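Local structure of SusD homolog (Bacteroides thetaiotaomicron VPI-5482, 3IHV) at residues 468-473 against 477-482; 49-54 against 306-311; 400-405 against 456-461. The protein probably binds glycans at the outer membrane, as a SusD-family lipoprotein working with a TonB-dependent transporter would. All blocks are in the same frame, centred on the assembly; numbering follows the deposited sequence.

Contact 1 of 3, residues 468-473 against 477-482; sequences HRRQDL and GIYYKT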
# COMPACT_ATOMS: atom_id res chain seq x y z
N HIS A 468 4.57 0.21 -1.39
CA HIS A 468 5.18 -1.12 -1.51
C HIS A 468 6.68 -1.17 -1.47
O HIS A 468 7.27 -2.23 -1.20
CB HIS A 468 4.74 -1.75 -2.85
CG HIS A 468 3.27 -1.69 -3.05
ND1 HIS A 468 2.37 -2.30 -2.19
CD2 HIS A 468 2.53 -0.95 -3.92
CE1 HIS A 468 1.14 -1.98 -2.56
NE2 HIS A 468 1.21 -1.17 -3.60
N ARG A 469 7.34 -0.05 -1.73
CA ARG A 469 8.78 -0.13 -1.91
C ARG A 469 9.56 -0.64 -0.71
O ARG A 469 10.44 -1.51 -0.82
CB ARG A 469 9.33 1.20 -2.40
CG ARG A 469 10.80 1.12 -2.81
CD ARG A 469 10.99 0.17 -3.96
NE ARG A 469 12.30 0.26 -4.60
CZ ARG A 469 12.60 -0.44 -5.68
NH1 ARG A 469 11.71 -1.28 -6.21
NH2 ARG A 469 13.81 -0.34 -6.23
N ARG A 470 9.29 -0.06 0.45
CA ARG A 470 10.01 -0.48 1.65
C ARG A 470 9.78 -1.95 1.97
O ARG A 470 10.74 -2.71 2.25
CB ARG A 470 9.62 0.42 2.80
CG ARG A 470 10.38 0.15 4.09
CD ARG A 470 10.29 1.34 5.01
NE ARG A 470 10.78 1.00 6.34
CZ ARG A 470 11.20 1.85 7.26
NH1 ARG A 470 11.18 3.15 7.04
NH2 ARG A 470 11.60 1.39 8.44
N GLN A 471 8.52 -2.40 1.94
CA GLN A 471 8.31 -3.84 2.22
C GLN A 471 8.92 -4.76 1.16
O GLN A 471 9.32 -5.87 1.49
CB GLN A 471 6.84 -4.15 2.45
CG GLN A 471 6.25 -3.47 3.65
CD GLN A 471 6.90 -3.89 4.94
OE1 GLN A 471 7.27 -3.04 5.76
NE2 GLN A 471 7.12 -5.19 5.10
N ASP A 472 8.99 -4.28 -0.09
CA ASP A 472 9.64 -5.03 -1.16
C ASP A 472 11.13 -5.14 -0.84
O ASP A 472 11.67 -6.22 -0.85
CB ASP A 472 9.43 -4.35 -2.52
CG ASP A 472 8.04 -4.66 -3.15
OD1 ASP A 472 7.40 -5.66 -2.77
OD2 ASP A 472 7.60 -3.89 -4.04
N LEU A 473 11.78 -3.99 -0.55
CA LEU A 473 13.21 -4.01 -0.21
C LEU A 473 13.49 -4.97 0.95
O LEU A 473 14.46 -5.76 0.94
CB LEU A 473 13.71 -2.59 0.12
CG LEU A 473 13.74 -1.57 -1.04
CD1 LEU A 473 14.13 -0.16 -0.53
CD2 LEU A 473 14.66 -2.02 -2.18
N GLY A 477 15.54 -8.58 1.15
CA GLY A 477 16.68 -8.63 2.03
C GLY A 477 17.71 -7.55 1.74
O GLY A 477 18.85 -7.67 2.11
N ILE A 478 17.28 -6.46 1.10
CA ILE A 478 18.22 -5.39 0.71
C ILE A 478 17.88 -4.00 1.26
O ILE A 478 18.36 -3.01 0.72
CB ILE A 478 18.37 -5.35 -0.85
CG1 ILE A 478 17.05 -5.01 -1.58
CG2 ILE A 478 18.96 -6.66 -1.34
CD1 ILE A 478 17.21 -4.81 -3.11
N TYR A 479 17.09 -3.92 2.33
CA TYR A 479 16.64 -2.61 2.80
C TYR A 479 17.81 -1.75 3.26
O TYR A 479 18.05 -0.67 2.72
CB TYR A 479 15.57 -2.74 3.88
CG TYR A 479 15.12 -1.41 4.35
CD1 TYR A 479 14.63 -0.50 3.45
CD2 TYR A 479 15.21 -1.04 5.70
CE1 TYR A 479 14.20 0.79 3.87
CE2 TYR A 479 14.80 0.22 6.11
CZ TYR A 479 14.29 1.12 5.18
OH TYR A 479 13.92 2.40 5.54
N TYR A 480 18.58 -2.26 4.21
CA TYR A 480 19.76 -1.50 4.67
C TYR A 480 20.73 -1.20 3.52
O TYR A 480 21.20 -0.08 3.39
CB TYR A 480 20.48 -2.24 5.77
CG TYR A 480 21.72 -1.56 6.28
CD1 TYR A 480 21.65 -0.49 7.19
CD2 TYR A 480 22.97 -1.98 5.87
CE1 TYR A 480 22.82 0.14 7.65
CE2 TYR A 480 24.12 -1.36 6.32
CZ TYR A 480 24.05 -0.30 7.21
OH TYR A 480 25.23 0.29 7.62
N LYS A 481 21.06 -2.21 2.70
CA LYS A 481 21.96 -2.03 1.54
C LYS A 481 21.47 -0.88 0.63
O LYS A 481 22.26 -0.08 0.14
CB LYS A 481 22.00 -3.34 0.74
CG LYS A 481 22.86 -3.40 -0.50
CD LYS A 481 22.64 -4.74 -1.27
CE LYS A 481 23.62 -4.93 -2.46
N THR A 482 20.17 -0.84 0.39
CA THR A 482 19.58 0.17 -0.52
C THR A 482 19.60 1.57 0.08
O THR A 482 19.88 2.56 -0.62
CB THR A 482 18.17 -0.26 -0.94
OG1 THR A 482 18.27 -1.54 -1.56
CG2 THR A 482 17.51 0.75 -1.92
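Leu473 and Tyr479 lie at the heart of a helix-to-helix corner, where helix 469-475 ends in a Schellman motif and helix 479-493 sets off almost at once. The turn is closed by backbone: Ile478 N donates to Leu473 O over 2.9 Å with an N-H...O angle of 161°, while Gly477, at positive phi, is the first residue to leave the helix. Ile478 then serves as N-cap of the next helix. Ile478 O accepts from both Thr482 N and Thr482 OG1, from opposite faces of the carbonyl plane, OG1 at 2.7 Å.

Leu473 fills the inside of the corner. Its CD2 meets Ile478 CG1 at 3.9 Å and its CD1 lies at 4.0 Å from Tyr479 CD1, at the edge of the ring; the same two methyls also rest against Thr482, whose CG2 approaches Leu473 CD1 to 3.8 Å. Tyr479 holds CG anti to its backbone N (chi1 -180°), which carries the ring back along the preceding helix to Arg470. There the extended arginine chain passes the ring, Arg470 CG at 3.9 Å from Tyr479 CE1, and the phenol oxygen sits above one guanidinium face, toward its rim, with the two planes 26° apart. Arg470 NH1 and Tyr479 OH are 3.2 Å apart, yet the angle is too poor for a hydrogen bond. Both groups bond to other residues instead: NH1 to Leu47 O and NH2 to Asn68 OD1, the hydroxyl to Gly48 O and Asn68 ND2.

The chemistry thus divides the labour: backbone bonds and aliphatic packing set the corner, while one shared residue, Asn68, and two separate backbone carbonyls hold arginine and tyrosine in place without a direct bond.

Contact 2 of 3, residues 49-54 against 306-311; sequences TDISQV and HTFVLD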
# COMPACT_ATOMS: atom_id res chain seq x y z
N THR A 49 13.28 5.13 1.46
CA THR A 49 13.77 4.12 0.51
C THR A 49 14.61 4.79 -0.59
O THR A 49 15.10 5.92 -0.42
CB THR A 49 12.57 3.40 -0.16
OG1 THR A 49 11.84 4.32 -0.98
CG2 THR A 49 11.61 2.83 0.91
N ASP A 50 14.81 4.07 -1.70
CA ASP A 50 15.47 4.64 -2.86
C ASP A 50 14.59 5.58 -3.67
O ASP A 50 15.10 6.28 -4.54
CB ASP A 50 16.07 3.57 -3.75
CG ASP A 50 15.10 2.46 -4.16
OD1 ASP A 50 14.05 2.24 -3.48
OD2 ASP A 50 15.43 1.76 -5.15
N ILE A 51 13.28 5.59 -3.42
CA ILE A 51 12.38 6.42 -4.19
C ILE A 51 11.73 7.56 -3.43
O ILE A 51 11.41 8.56 -4.04
CB ILE A 51 11.29 5.56 -4.93
CG1 ILE A 51 10.19 5.05 -4.02
CG2 ILE A 51 11.97 4.41 -5.70
CD1 ILE A 51 9.00 4.34 -4.73
N SER A 52 11.56 7.44 -2.09
CA SER A 52 10.93 8.49 -1.36
C SER A 52 11.42 8.60 0.07
O SER A 52 11.98 7.64 0.65
CB SER A 52 9.39 8.35 -1.39
OG SER A 52 8.97 7.32 -0.58
N GLN A 53 11.18 9.78 0.62
CA GLN A 53 11.56 10.09 1.99
C GLN A 53 10.69 11.20 2.50
O GLN A 53 10.03 11.94 1.72
CB GLN A 53 13.05 10.51 2.06
CG GLN A 53 13.40 11.79 1.27
CD GLN A 53 14.83 12.26 1.49
OE1 GLN A 53 15.41 12.01 2.54
NE2 GLN A 53 15.38 13.01 0.52
N VAL A 54 10.72 11.38 3.81
CA VAL A 54 9.98 12.48 4.39
C VAL A 54 10.71 13.82 4.10
O VAL A 54 11.91 13.85 3.93
CB VAL A 54 9.79 12.28 5.89
CG1 VAL A 54 11.13 12.49 6.68
CG2 VAL A 54 8.71 13.22 6.40
N HIS A 306 15.87 12.26 -5.46
CA HIS A 306 16.18 12.74 -6.81
C HIS A 306 16.92 11.76 -7.72
O HIS A 306 16.73 11.78 -8.93
CB HIS A 306 16.87 14.10 -6.83
CG HIS A 306 16.66 14.80 -8.12
ND1 HIS A 306 15.42 15.23 -8.52
CD2 HIS A 306 17.51 15.07 -9.14
CE1 HIS A 306 15.52 15.80 -9.71
NE2 HIS A 306 16.78 15.72 -10.11
N THR A 307 17.74 10.89 -7.14
CA THR A 307 18.41 9.87 -7.95
C THR A 307 17.40 8.93 -8.66
O THR A 307 17.68 8.44 -9.76
CB THR A 307 19.41 9.13 -7.13
OG1 THR A 307 18.85 8.81 -5.86
CG2 THR A 307 20.70 10.03 -6.89
N PHE A 308 16.25 8.69 -8.05
CA PHE A 308 15.18 7.94 -8.70
C PHE A 308 14.70 8.70 -9.94
O PHE A 308 14.55 8.11 -11.04
CB PHE A 308 14.04 7.69 -7.70
CG PHE A 308 12.84 6.95 -8.27
CD1 PHE A 308 13.01 5.75 -8.94
CD2 PHE A 308 11.54 7.42 -8.07
CE1 PHE A 308 11.92 5.07 -9.42
CE2 PHE A 308 10.46 6.72 -8.56
CZ PHE A 308 10.66 5.56 -9.24
N VAL A 309 14.46 10.00 -9.76
CA VAL A 309 14.10 10.88 -10.87
C VAL A 309 15.13 10.79 -11.98
O VAL A 309 14.76 10.63 -13.16
CB VAL A 309 13.93 12.36 -10.46
CG1 VAL A 309 13.70 13.25 -11.72
CG2 VAL A 309 12.83 12.53 -9.42
N LEU A 310 16.42 10.90 -11.63
CA LEU A 310 17.46 10.85 -12.67
C LEU A 310 17.43 9.52 -13.43
O LEU A 310 17.54 9.53 -14.68
CB LEU A 310 18.83 11.16 -12.07
CG LEU A 310 18.98 12.56 -11.46
CD1 LEU A 310 20.36 12.71 -10.78
CD2 LEU A 310 18.77 13.70 -12.47
N ASP A 311 17.31 8.39 -12.72
CA ASP A 311 17.26 7.08 -13.38
C ASP A 311 16.09 7.03 -14.33
O ASP A 311 16.23 6.67 -15.50
CB ASP A 311 17.10 5.92 -12.41
CG ASP A 311 18.34 5.64 -11.63
OD1 ASP A 311 19.42 6.14 -12.03
OD2 ASP A 311 18.21 4.97 -10.58
O HOH W 1 17.54 6.33 -5.90
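Ile51 lays its CG2 methyl squarely over the ring of Phe308, and this CH-pi contact is the tight part of the meeting between the turn before strand 52-54 and the first turns of helix 306-313. The methyl carbon, Ile51 CG2, stands 3.6 Å from the centroid of the Phe308 ring, only 7° off the ring normal, and Ile51 CB reaches Phe308 CD2 at 3.7 Å. The two side chains run alongside each other, pointing the same way; a chi1 of 178° carries the Phe308 ring alongside Ile51, and a chi2 of 52° turns its face to the methyl.

The other side is looser and is bridged by a water, between residues that are both partly exposed. Asp50 O touches Phe308 CB at 3.6 Å, but its polar link to the helix is indirect: the water donates to Asp50 O over 2.8 Å and is hydrogen-bonded to Thr307 OG1, also at 2.8 Å. No direct hydrogen bond joins the two segments. An alanine in place of Phe308 is likely to leave the Ile51 methyl without its aromatic platform and to open a gap facing Ser460 and Tyr461 of helix 448-463.

Within the turn, Thr49 OG1 accepts from Ile51 N at 3.1 Å, and more weakly from Ser52 N. This is an ST turn leading into strand 52-54, which pairs antiparallel with strand 302-304 just ahead of the helix.

Contact 3 of 3, residues 400-405 against 456-461; sequences VLLLYA and RKERSY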
# COMPACT_ATOMS: atom_id res chain seq x y z
N VAL A 400 0.15 -7.44 -9.41
CA VAL A 400 0.05 -8.88 -9.52
C VAL A 400 0.78 -9.40 -10.78
O VAL A 400 1.48 -10.40 -10.70
CB VAL A 400 -1.40 -9.40 -9.49
CG1 VAL A 400 -1.40 -10.95 -9.58
CG2 VAL A 400 -2.14 -8.92 -8.20
N LEU A 401 0.66 -8.70 -11.91
CA LEU A 401 1.40 -9.13 -13.10
C LEU A 401 2.91 -9.13 -12.79
O LEU A 401 3.62 -10.05 -13.15
CB LEU A 401 1.14 -8.25 -14.32
CG LEU A 401 -0.24 -8.40 -14.95
CD1 LEU A 401 -0.51 -7.34 -16.05
CD2 LEU A 401 -0.47 -9.81 -15.50
N LEU A 402 3.36 -8.08 -12.12
CA LEU A 402 4.81 -8.01 -11.82
C LEU A 402 5.21 -9.12 -10.83
O LEU A 402 6.29 -9.72 -10.96
CB LEU A 402 5.18 -6.63 -11.30
CG LEU A 402 5.05 -5.49 -12.32
CD1 LEU A 402 5.47 -4.14 -11.75
CD2 LEU A 402 5.89 -5.79 -13.57
N LEU A 403 4.32 -9.42 -9.86
CA LEU A 403 4.59 -10.52 -8.92
C LEU A 403 4.66 -11.86 -9.63
O LEU A 403 5.47 -12.74 -9.27
CB LEU A 403 3.50 -10.60 -7.83
CG LEU A 403 3.52 -9.46 -6.81
CD1 LEU A 403 2.27 -9.51 -5.94
CD2 LEU A 403 4.81 -9.59 -5.93
N TYR A 404 3.78 -12.04 -10.61
CA TYR A 404 3.77 -13.25 -11.41
C TYR A 404 5.11 -13.43 -12.13
O TYR A 404 5.75 -14.48 -12.05
CB TYR A 404 2.60 -13.17 -12.40
CG TYR A 404 2.32 -14.39 -13.26
CD1 TYR A 404 2.48 -15.69 -12.77
CD2 TYR A 404 1.79 -14.24 -14.54
CE1 TYR A 404 2.19 -16.80 -13.56
CE2 TYR A 404 1.48 -15.34 -15.31
CZ TYR A 404 1.66 -16.62 -14.81
OH TYR A 404 1.35 -17.71 -15.60
N ALA A 405 5.57 -12.36 -12.77
CA ALA A 405 6.85 -12.39 -13.46
C ALA A 405 7.96 -12.68 -12.47
O ALA A 405 8.83 -13.54 -12.74
CB ALA A 405 7.13 -11.09 -14.18
N ARG A 456 12.50 -5.94 -10.28
CA ARG A 456 12.61 -5.10 -9.07
C ARG A 456 12.55 -3.60 -9.41
O ARG A 456 11.87 -2.82 -8.72
CB ARG A 456 13.86 -5.50 -8.28
CG ARG A 456 13.75 -6.92 -7.75
CD ARG A 456 14.92 -7.33 -6.88
NE ARG A 456 14.71 -8.61 -6.20
CZ ARG A 456 15.57 -9.14 -5.33
NH1 ARG A 456 16.70 -8.49 -5.00
NH2 ARG A 456 15.31 -10.31 -4.77
N LYS A 457 13.18 -3.22 -10.53
CA LYS A 457 13.12 -1.84 -11.01
C LYS A 457 11.72 -1.48 -11.51
O LYS A 457 11.18 -0.37 -11.23
CB LYS A 457 14.16 -1.62 -12.12
CG LYS A 457 14.22 -0.19 -12.58
CD LYS A 457 15.42 0.06 -13.53
CE LYS A 457 15.20 -0.59 -14.86
NZ LYS A 457 16.23 -0.14 -15.81
N GLU A 458 11.10 -2.40 -12.25
CA GLU A 458 9.76 -2.14 -12.81
C GLU A 458 8.76 -1.83 -11.72
O GLU A 458 7.87 -1.01 -11.90
CB GLU A 458 9.29 -3.32 -13.66
CG GLU A 458 8.12 -2.99 -14.50
CD GLU A 458 8.45 -1.96 -15.57
OE1 GLU A 458 9.60 -1.96 -16.08
OE2 GLU A 458 7.56 -1.14 -15.90
N ARG A 459 8.90 -2.49 -10.57
CA ARG A 459 8.03 -2.22 -9.44
C ARG A 459 8.11 -0.77 -8.99
O ARG A 459 7.07 -0.18 -8.62
CB ARG A 459 8.31 -3.19 -8.27
CG ARG A 459 7.92 -4.64 -8.60
CD ARG A 459 8.07 -5.54 -7.39
NE ARG A 459 7.08 -5.24 -6.34
CZ ARG A 459 5.79 -5.56 -6.41
NH1 ARG A 459 5.27 -6.21 -7.47
NH2 ARG A 459 5.00 -5.18 -5.43
N SER A 460 9.31 -0.18 -9.04
CA SER A 460 9.43 1.24 -8.72
C SER A 460 8.74 2.09 -9.77
O SER A 460 7.99 3.00 -9.42
CB SER A 460 10.89 1.65 -8.52
OG SER A 460 11.62 1.74 -9.73
N TYR A 461 8.93 1.78 -11.06
CA TYR A 461 8.30 2.56 -12.15
C TYR A 461 6.78 2.40 -12.21
O TYR A 461 6.07 3.36 -12.55
CB TYR A 461 8.93 2.24 -13.51
CG TYR A 461 10.42 2.59 -13.63
CD1 TYR A 461 11.01 3.56 -12.82
CD2 TYR A 461 11.18 2.06 -14.65
CE1 TYR A 461 12.34 3.92 -12.98
CE2 TYR A 461 12.50 2.44 -14.84
CZ TYR A 461 13.07 3.37 -14.00
OH TYR A 461 14.39 3.73 -14.20
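Helices 397-412 and 448-463 pack antiparallel through Leu402 and Arg459, the residues that bury the most surface here; the axes of segments 400-405 and 456-461 are at 175° and come within 10.3 Å of each other. Leu402 points into the interface. Its CD2 presses on Glu458 CG at 3.7 Å, the two side chains crossing at about a right angle, and its CD1 reaches Arg459 CA at 3.9 Å, so one leucine fork straddles two consecutive residues of the facing helix.

Arg459 answers from the other side. Bent at chi3 (69°), its chain swings the guanidinium across to the leucine helix, where Arg459 NH1 comes within 3.9 Å of Leu402 CB. Leu403 CD2 covers one face of the guanidinium, 3.7 Å from Arg459 NH1. Apolar carbon thus packs on a flat charged group, whose N-H bonds are used in other directions: NE forms a salt bridge with Asp472 and NH2 another with Asp399, one residue before Val400 on the facing helix. Two carboxylates probably offset the cost of burying this charge.

Glu458 splits its roles differently. With CG anti to the backbone N (chi1 -166°), it gives its methylene to Leu402, while its carboxylate bridges to Arg320 and Arg427. Aliphatic packing is therefore joined by a salt bridge between the two helices themselves, Arg459 to Asp399.

Both helices are flanked by others: helix 417-430 brings Ile423 against Leu402 and Glu458, helix 195-210 packs on Leu403 and Arg459, and helix 219-232 covers Val400, Leu401 and Tyr404 of helix 397-412.

In the fold
Helix 448-463 and the helical corner that follows it tie the three contacts together. Contacts 1 and 3, their centres about 14 Å apart, are joined by the salt bridge of Asp472 OD2 with Arg459 NE, 2.7 Å long. Contact 1 meets contact 2, about 13 Å away between centres, through the salt bridge of Arg469 NH2 with Asp50 OD2, 2.9 Å long. Contacts 2 and 3 are farthest apart, about 17 Å between centres, yet Phe308 CE1 still packs on Ser460 OG at 3.4 Å. Contact 2 alone brings together parts of both family regions, N-terminal and C-terminal. None of the touching residues belongs to either sodium site.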